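Local coordinates for protein putative reductase (Peptoclostridium difficile, PDB 5J6C) that is an FMN-dependent enzyme of the nitroreductase family, probably reducing nitro compounds, with a possible link to the antibiotic metronidazole, at residues 102-107 with 174-179; 153-158 with 168-173. All coordinates share one frame; numbering follows the deposited sequence.

Interaction 1. Residues 102-107 with 174-179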
ATOM      1  N   LEU A 102     -18.348  -3.238 -10.458  1.00 20.60           N
ATOM      2  CA  LEU A 102     -17.016  -3.090 -11.008  1.00 22.15           C
ATOM      3  C   LEU A 102     -16.021  -3.786 -10.091  1.00 24.04           C
ATOM      4  O   LEU A 102     -16.226  -3.869  -8.878  1.00 21.20           O
ATOM      5  CB  LEU A 102     -16.664  -1.609 -11.166  1.00 22.11           C
ATOM      6  CG  LEU A 102     -15.259  -1.251 -11.641  1.00 22.79           C
ATOM      7  CD1 LEU A 102     -15.024  -1.861 -13.018  1.00 23.06           C
ATOM      8  CD2 LEU A 102     -15.073   0.271 -11.662  1.00 20.65           C
ATOM      9  N   ALA A 103     -14.954  -4.304 -10.690  1.00 19.81           N
ATOM     10  CA  ALA A 103     -13.842  -4.852  -9.931  1.00 19.82           C
ATOM     11  C   ALA A 103     -12.569  -4.572 -10.709  1.00 21.53           C
ATOM     12  O   ALA A 103     -12.582  -4.491 -11.941  1.00 20.19           O
ATOM     13  CB  ALA A 103     -13.995  -6.358  -9.678  1.00 18.54           C
ATOM     14  N   ILE A 104     -11.478  -4.379  -9.975  1.00 19.74           N
ATOM     15  CA  ILE A 104     -10.141  -4.320 -10.551  1.00 21.49           C
ATOM     16  C   ILE A 104      -9.308  -5.392  -9.867  1.00 17.59           C
ATOM     17  O   ILE A 104      -9.088  -5.328  -8.651  1.00 19.29           O
ATOM     18  CB  ILE A 104      -9.484  -2.943 -10.384  1.00 17.27           C
ATOM     19  CG1 ILE A 104     -10.347  -1.844 -11.007  1.00 21.00           C
ATOM     20  CG2 ILE A 104      -8.089  -2.958 -11.008  1.00 15.78           C
ATOM     21  CD1 ILE A 104      -9.767  -0.487 -10.806  1.00 18.65           C
ATOM     22  N   VAL A 105      -8.862  -6.373 -10.641  1.00 18.66           N
ATOM     23  CA  VAL A 105      -7.956  -7.411 -10.161  1.00 21.18           C
ATOM     24  C   VAL A 105      -6.534  -6.897 -10.344  1.00 22.66           C
ATOM     25  O   VAL A 105      -6.151  -6.520 -11.459  1.00 22.15           O
ATOM     26  CB  VAL A 105      -8.179  -8.727 -10.923  1.00 20.93           C
ATOM     27  CG1 VAL A 105      -7.260  -9.834 -10.389  1.00 16.11           C
ATOM     28  CG2 VAL A 105      -9.638  -9.125 -10.830  1.00 18.25           C
ATOM     29  N   ILE A 106      -5.764  -6.859  -9.253  1.00 22.53           N
ATOM     30  CA  ILE A 106      -4.369  -6.417  -9.275  1.00 22.62           C
ATOM     31  C   ILE A 106      -3.466  -7.647  -9.345  1.00 21.55           C
ATOM     32  O   ILE A 106      -3.407  -8.449  -8.402  1.00 17.18           O
ATOM     33  CB  ILE A 106      -4.003  -5.561  -8.058  1.00 18.47           C
ATOM     34  CG1 ILE A 106      -4.775  -4.243  -8.033  1.00 23.57           C
ATOM     35  CG2 ILE A 106      -2.527  -5.254  -8.095  1.00 24.00           C
ATOM     36  CD1 ILE A 106      -5.949  -4.260  -7.123  1.00 21.18           C
ATOM     37  N   ILE A 107      -2.740  -7.783 -10.453  1.00 21.82           N
ATOM     38  CA  ILE A 107      -1.784  -8.865 -10.646  1.00 18.90           C
ATOM     39  C   ILE A 107      -0.402  -8.246 -10.782  1.00 21.42           C
ATOM     40  O   ILE A 107      -0.254  -7.043 -10.998  1.00 24.16           O
ATOM     41  CB  ILE A 107      -2.114  -9.735 -11.881  1.00 20.56           C
ATOM     42  CG1 ILE A 107      -1.892  -8.932 -13.168  1.00 20.90           C
ATOM     43  CG2 ILE A 107      -3.532 -10.295 -11.784  1.00 19.68           C
ATOM     44  CD1 ILE A 107      -2.090  -9.735 -14.463  1.00 23.97           C
ATOM     45  N   ILE A 174     -10.161  -5.539  -6.056  1.00 18.99           N
ATOM     46  CA  ILE A 174     -10.844  -4.376  -5.492  1.00 15.79           C
ATOM     47  C   ILE A 174     -12.221  -4.309  -6.137  1.00 16.06           C
ATOM     48  O   ILE A 174     -12.331  -4.087  -7.347  1.00 14.94           O
ATOM     49  CB  ILE A 174     -10.076  -3.066  -5.717  1.00 16.58           C
ATOM     50  CG1 ILE A 174      -8.631  -3.162  -5.222  1.00 19.77           C
ATOM     51  CG2 ILE A 174     -10.792  -1.918  -5.003  1.00 19.10           C
ATOM     52  CD1 ILE A 174      -8.505  -3.263  -3.718  1.00 19.98           C
ATOM     53  N   SER A 175     -13.272  -4.505  -5.343  1.00 17.55           N
ATOM     54  CA  SER A 175     -14.637  -4.286  -5.814  1.00 19.43           C
ATOM     55  C   SER A 175     -15.007  -2.831  -5.578  1.00 20.96           C
ATOM     56  O   SER A 175     -14.669  -2.262  -4.541  1.00 19.75           O
ATOM     57  CB  SER A 175     -15.633  -5.191  -5.092  1.00 22.68           C
ATOM     58  OG  SER A 175     -15.801  -4.768  -3.765  1.00 26.76           O
ATOM     59  N   ILE A 176     -15.683  -2.231  -6.555  1.00 20.14           N
ATOM     60  CA  ILE A 176     -15.918  -0.789  -6.596  1.00 21.15           C
ATOM     61  C   ILE A 176     -17.374  -0.539  -6.984  1.00 22.72           C
ATOM     62  O   ILE A 176     -17.941  -1.275  -7.792  1.00 21.82           O
ATOM     63  CB  ILE A 176     -14.956  -0.103  -7.594  1.00 23.49           C
ATOM     64  CG1 ILE A 176     -13.490  -0.442  -7.259  1.00 22.83           C
ATOM     65  CG2 ILE A 176     -15.189   1.422  -7.656  1.00 22.13           C
ATOM     66  CD1 ILE A 176     -12.486   0.115  -8.260  1.00 20.03           C
ATOM     67  N   GLY A 177     -17.975   0.496  -6.414  1.00 22.02           N
ATOM     68  CA  GLY A 177     -19.325   0.872  -6.787  1.00 22.56           C
ATOM     69  C   GLY A 177     -19.878   1.883  -5.810  1.00 24.63           C
ATOM     70  O   GLY A 177     -19.226   2.254  -4.827  1.00 20.90           O
ATOM     71  N   TYR A 178     -21.100   2.337  -6.113  1.00 22.01           N
ATOM     72  CA  TYR A 178     -21.792   3.279  -5.242  1.00 21.07           C
ATOM     73  C   TYR A 178     -22.349   2.551  -4.029  1.00 21.86           C
ATOM     74  O   TYR A 178     -23.003   1.511  -4.163  1.00 24.04           O
ATOM     75  CB  TYR A 178     -22.904   3.998  -6.000  1.00 22.97           C
ATOM     76  CG  TYR A 178     -22.360   4.992  -6.995  1.00 24.27           C
ATOM     77  CD1 TYR A 178     -22.201   4.650  -8.338  1.00 23.66           C
ATOM     78  CD2 TYR A 178     -21.971   6.262  -6.590  1.00 25.15           C
ATOM     79  CE1 TYR A 178     -21.684   5.561  -9.252  1.00 25.52           C
ATOM     80  CE2 TYR A 178     -21.458   7.173  -7.488  1.00 21.16           C
ATOM     81  CZ  TYR A 178     -21.314   6.818  -8.821  1.00 27.36           C
ATOM     82  OH  TYR A 178     -20.801   7.730  -9.724  1.00 24.22           O
ATOM     83  N   SER A 179     -22.082   3.098  -2.850  1.00 18.92           N
ATOM     84  CA  SER A 179     -22.390   2.399  -1.610  1.00 23.85           C
ATOM     85  C   SER A 179     -23.894   2.307  -1.382  1.00 24.87           C
ATOM     86  O   SER A 179     -24.638   3.264  -1.617  1.00 21.89           O
ATOM     87  CB  SER A 179     -21.733   3.106  -0.429  1.00 21.45           C
ATOM     88  OG  SER A 179     -22.233   2.584   0.795  1.00 27.11           O
TER

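Interaction 2. Residues 153-158 with 168-173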
ATOM      1  N   GLU A 153      -5.304 -22.891  -4.722  1.00 23.52           N
ATOM      2  CA  GLU A 153      -5.040 -21.502  -4.355  1.00 26.43           C
ATOM      3  C   GLU A 153      -6.036 -20.562  -5.030  1.00 21.30           C
ATOM      4  O   GLU A 153      -6.433 -20.774  -6.179  1.00 21.88           O
ATOM      5  CB  GLU A 153      -3.628 -21.095  -4.759  1.00 21.26           C
ATOM      6  CG  GLU A 153      -2.509 -21.698  -3.944  1.00 30.00           C
ATOM      7  CD  GLU A 153      -1.149 -21.292  -4.503  1.00 40.21           C
ATOM      8  OE1 GLU A 153      -0.117 -21.609  -3.876  1.00 45.58           O
ATOM      9  OE2 GLU A 153      -1.122 -20.649  -5.583  1.00 48.38           O
ATOM     10  N   ALA A 154      -6.434 -19.506  -4.319  1.00 20.53           N
ATOM     11  CA  ALA A 154      -7.305 -18.509  -4.948  1.00 20.43           C
ATOM     12  C   ALA A 154      -6.623 -17.873  -6.154  1.00 19.45           C
ATOM     13  O   ALA A 154      -7.267 -17.616  -7.182  1.00 20.55           O
ATOM     14  CB  ALA A 154      -7.728 -17.441  -3.932  1.00 22.42           C
ATOM     15  N   ASP A 155      -5.316 -17.617  -6.043  1.00 16.65           N
ATOM     16  CA  ASP A 155      -4.526 -17.136  -7.174  1.00 21.06           C
ATOM     17  C   ASP A 155      -4.759 -17.986  -8.423  1.00 23.24           C
ATOM     18  O   ASP A 155      -5.115 -17.466  -9.484  1.00 24.12           O
ATOM     19  CB  ASP A 155      -3.043 -17.141  -6.794  1.00 22.39           C
ATOM     20  CG  ASP A 155      -2.135 -16.978  -7.992  1.00 24.43           C
ATOM     21  OD1 ASP A 155      -2.202 -15.915  -8.624  1.00 22.55           O
ATOM     22  OD2 ASP A 155      -1.343 -17.903  -8.294  1.00 30.05           O
ATOM     23  N   LYS A 156      -4.583 -19.301  -8.299  1.00 21.65           N
ATOM     24  CA  LYS A 156      -4.712 -20.192  -9.451  1.00 22.95           C
ATOM     25  C   LYS A 156      -6.127 -20.171 -10.014  1.00 21.21           C
ATOM     26  O   LYS A 156      -6.321 -20.146 -11.235  1.00 21.79           O
ATOM     27  CB  LYS A 156      -4.299 -21.611  -9.047  1.00 21.44           C
ATOM     28  CG  LYS A 156      -4.590 -22.686 -10.092  1.00 21.99           C
ATOM     29  CD  LYS A 156      -3.721 -22.474 -11.315  1.00 25.27           C
ATOM     30  CE  LYS A 156      -3.817 -23.627 -12.297  1.00 27.56           C
ATOM     31  NZ  LYS A 156      -2.919 -23.403 -13.474  1.00 27.43           N
ATOM     32  N   TYR A 157      -7.133 -20.168  -9.139  1.00 22.75           N
ATOM     33  CA  TYR A 157      -8.516 -20.086  -9.604  1.00 18.54           C
ATOM     34  C   TYR A 157      -8.748 -18.833 -10.453  1.00 22.39           C
ATOM     35  O   TYR A 157      -9.335 -18.905 -11.542  1.00 22.51           O
ATOM     36  CB  TYR A 157      -9.458 -20.118  -8.407  1.00 17.04           C
ATOM     37  CG  TYR A 157     -10.902 -19.961  -8.781  1.00 23.31           C
ATOM     38  CD1 TYR A 157     -11.652 -21.049  -9.204  1.00 21.35           C
ATOM     39  CD2 TYR A 157     -11.524 -18.717  -8.717  1.00 25.08           C
ATOM     40  CE1 TYR A 157     -12.987 -20.905  -9.552  1.00 25.07           C
ATOM     41  CE2 TYR A 157     -12.861 -18.561  -9.065  1.00 23.66           C
ATOM     42  CZ  TYR A 157     -13.589 -19.660  -9.480  1.00 24.34           C
ATOM     43  OH  TYR A 157     -14.917 -19.501  -9.832  1.00 23.83           O
ATOM     44  N   ILE A 158      -8.265 -17.678  -9.985  1.00 19.15           N
ATOM     45  CA  ILE A 158      -8.504 -16.429 -10.705  1.00 21.97           C
ATOM     46  C   ILE A 158      -7.738 -16.407 -12.025  1.00 21.50           C
ATOM     47  O   ILE A 158      -8.272 -15.983 -13.057  1.00 24.23           O
ATOM     48  CB  ILE A 158      -8.163 -15.221  -9.808  1.00 16.71           C
ATOM     49  CG1 ILE A 158      -9.149 -15.174  -8.638  1.00 17.38           C
ATOM     50  CG2 ILE A 158      -8.240 -13.919 -10.602  1.00 20.26           C
ATOM     51  CD1 ILE A 158      -8.731 -14.269  -7.500  1.00 18.65           C
ATOM     52  N   TYR A 168       2.544 -14.421 -13.677  1.00 27.02           N
ATOM     53  CA  TYR A 168       1.840 -13.453 -12.855  1.00 27.85           C
ATOM     54  C   TYR A 168       1.266 -14.114 -11.613  1.00 25.78           C
ATOM     55  O   TYR A 168       0.865 -15.281 -11.631  1.00 27.49           O
ATOM     56  CB  TYR A 168       0.705 -12.797 -13.641  1.00 25.35           C
ATOM     57  CG  TYR A 168       1.177 -12.020 -14.838  1.00 27.72           C
ATOM     58  CD1 TYR A 168       1.735 -10.757 -14.687  1.00 23.90           C
ATOM     59  CD2 TYR A 168       1.080 -12.551 -16.119  1.00 28.38           C
ATOM     60  CE1 TYR A 168       2.174 -10.046 -15.771  1.00 25.53           C
ATOM     61  CE2 TYR A 168       1.516 -11.841 -17.214  1.00 26.62           C
ATOM     62  CZ  TYR A 168       2.061 -10.587 -17.031  1.00 26.61           C
ATOM     63  OH  TYR A 168       2.499  -9.868 -18.105  1.00 28.05           O
ATOM     64  N   SER A 169       1.207 -13.337 -10.536  1.00 22.55           N
ATOM     65  CA  SER A 169       0.514 -13.712  -9.317  1.00 23.70           C
ATOM     66  C   SER A 169      -0.591 -12.696  -9.030  1.00 23.30           C
ATOM     67  O   SER A 169      -0.440 -11.506  -9.316  1.00 22.02           O
ATOM     68  CB  SER A 169       1.497 -13.782  -8.144  1.00 23.79           C
ATOM     69  OG  SER A 169       0.843 -14.238  -6.979  1.00 27.82           O
ATOM     70  N   VAL A 170      -1.697 -13.162  -8.446  1.00 22.00           N
ATOM     71  CA  VAL A 170      -2.840 -12.306  -8.136  1.00 19.09           C
ATOM     72  C   VAL A 170      -2.726 -11.839  -6.696  1.00 17.91           C
ATOM     73  O   VAL A 170      -2.636 -12.655  -5.775  1.00 20.15           O
ATOM     74  CB  VAL A 170      -4.181 -13.021  -8.371  1.00 20.03           C
ATOM     75  CG1 VAL A 170      -5.335 -12.040  -8.135  1.00 17.30           C
ATOM     76  CG2 VAL A 170      -4.245 -13.588  -9.776  1.00 19.27           C
ATOM     77  N   GLU A 171      -2.723 -10.522  -6.501  1.00 18.62           N
ATOM     78  CA  GLU A 171      -2.580  -9.948  -5.171  1.00 17.12           C
ATOM     79  C   GLU A 171      -3.924  -9.832  -4.469  1.00 17.09           C
ATOM     80  O   GLU A 171      -4.091 -10.318  -3.346  1.00 19.36           O
ATOM     81  CB  GLU A 171      -1.911  -8.568  -5.255  1.00 19.63           C
ATOM     82  CG  GLU A 171      -1.992  -7.771  -3.957  1.00 16.63           C
ATOM     83  CD  GLU A 171      -1.364  -8.498  -2.777  1.00 20.44           C
ATOM     84  OE1 GLU A 171      -1.875  -8.375  -1.648  1.00 21.57           O
ATOM     85  OE2 GLU A 171      -0.359  -9.205  -2.975  1.00 20.22           O
ATOM     86  N   CYS A 172      -4.899  -9.223  -5.134  1.00 16.42           N
ATOM     87  CA  CYS A 172      -6.182  -8.921  -4.521  1.00 16.71           C
ATOM     88  C   CYS A 172      -7.131  -8.465  -5.617  1.00 17.87           C
ATOM     89  O   CYS A 172      -6.705  -8.116  -6.724  1.00 20.31           O
ATOM     90  CB  CYS A 172      -6.040  -7.826  -3.454  1.00 17.12           C
ATOM     91  SG  CYS A 172      -5.470  -6.231  -4.144  1.00 16.14           S
ATOM     92  N   ILE A 173      -8.420  -8.489  -5.299  1.00 16.00           N
ATOM     93  CA  ILE A 173      -9.456  -7.870  -6.117  1.00 18.55           C
ATOM     94  C   ILE A 173     -10.006  -6.665  -5.361  1.00 17.65           C
ATOM     95  O   ILE A 173     -10.290  -6.757  -4.158  1.00 18.39           O
ATOM     96  CB  ILE A 173     -10.588  -8.858  -6.437  1.00 17.54           C
ATOM     97  CG1 ILE A 173     -10.019 -10.214  -6.865  1.00 15.25           C
ATOM     98  CG2 ILE A 173     -11.498  -8.288  -7.527  1.00 19.48           C
ATOM     99  CD1 ILE A 173     -11.064 -11.140  -7.393  1.00 16.40           C
TER
HETATM  100  O   HOH W   1       1.188 -17.229  -9.256  1.00 27.36           O

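Interaction 1. Residues 102-107 with 174-179
The carbonyl oxygen of I174 is held by two neighbouring donors of the facing strand: the backbone N of I104 at 2.8 Å, and the CA-H of A103, whose CA lies 3.1 Å away. This double grip belongs to the pairing of antiparallel strands 102-109 and 168-177, the two central strands of the sheet in this nitroreductase fold. I104 and I174 form a hydrogen-bonded pair, completed by a nearly straight bond of 2.8 Å from I174 N to I104 O (177° at the hydrogen). A103 and S175 make the next, non-hydrogen-bonded pair, followed by L102 and I176. There the bond from I176 N to L102 O is sound at 2.9 Å, whereas the return bond from L102 N to I176 O is weak.

On the face of A103 and S175, S175 OG is hydrogen-bonded to Y42 OH, and the S175 side chain lies about 8 Å from a bound FMN. On the other face the contact is made by aliphatic side chains, and I104, I106 and I174 pack on helix 116-133. L102 and I176 run side by side there, while the CD1 methyls of I104 and I176 meet at 3.8 Å. With chi2 at 100°, away from a staggered value, I106 carries its CD1 across I174 to a tight 3.5 Å from I174 CG1.

Interaction 2. Residues 153-158 with 168-173
D155 lays its carboxylate across the flank of V170, where OD1 meets both the backbone and the side chain of the valine. V170 N donates to D155 OD1 over 2.8 Å. The donor approaches the anti side of the carboxylate and lies 34° out of its plane, and the same oxygen comes within 3.3 Å of V170 CG2. CG of D155 is anti to the backbone N (chi1 166°), which swings the carboxylate off the helix toward the strand. Its other oxygen extends the link: a water donates to D155 OD2 at 2.8 Å and to the carbonyl O of Y168 at 3.1 Å. D155 OD2 also forms a salt bridge with R159, one turn further along the helix, which would probably favour the charged form of the acid.

Further along the strand, toward I173, the contact becomes aliphatic. I158 points toward the strand and divides its branches, CG2 going to V170 CG2 at 4.1 Å and CD1 reaching tip to tip toward I173 CD1 at 3.9 Å. V143 touches both I158 and V170, and I173 also rests on A103 of the neighbouring strand. The axes of helix segment 154-158 and strand segment 168-173 cross at 110°. Helix 154-162 thus covers the sheet face that carries V170 and I173, while helix 116-133 packs against C172 on the other, the alpha-beta-alpha layering of the nitroreductase fold.

Of the segments in contact, strand 102-109 comes first from the N terminus. The chain then runs through helix 116-133 and strand 137-142 to helix 154-162, and returns as strand 168-177. Interaction 2 closes a short loop, ten residues from 158 to 168, nested inside the 67-residue span closed by interaction 1. Both use strand 168-177: its first half receives the helix, its second half pairs with 102-107. The two meet at I106, which faces E171 and C172 together in a classic beta bulge, with E171 N bonded to I106 O and I106 N to C172 O. V105 packs against V170 on the sheet face that helix 154-162 covers.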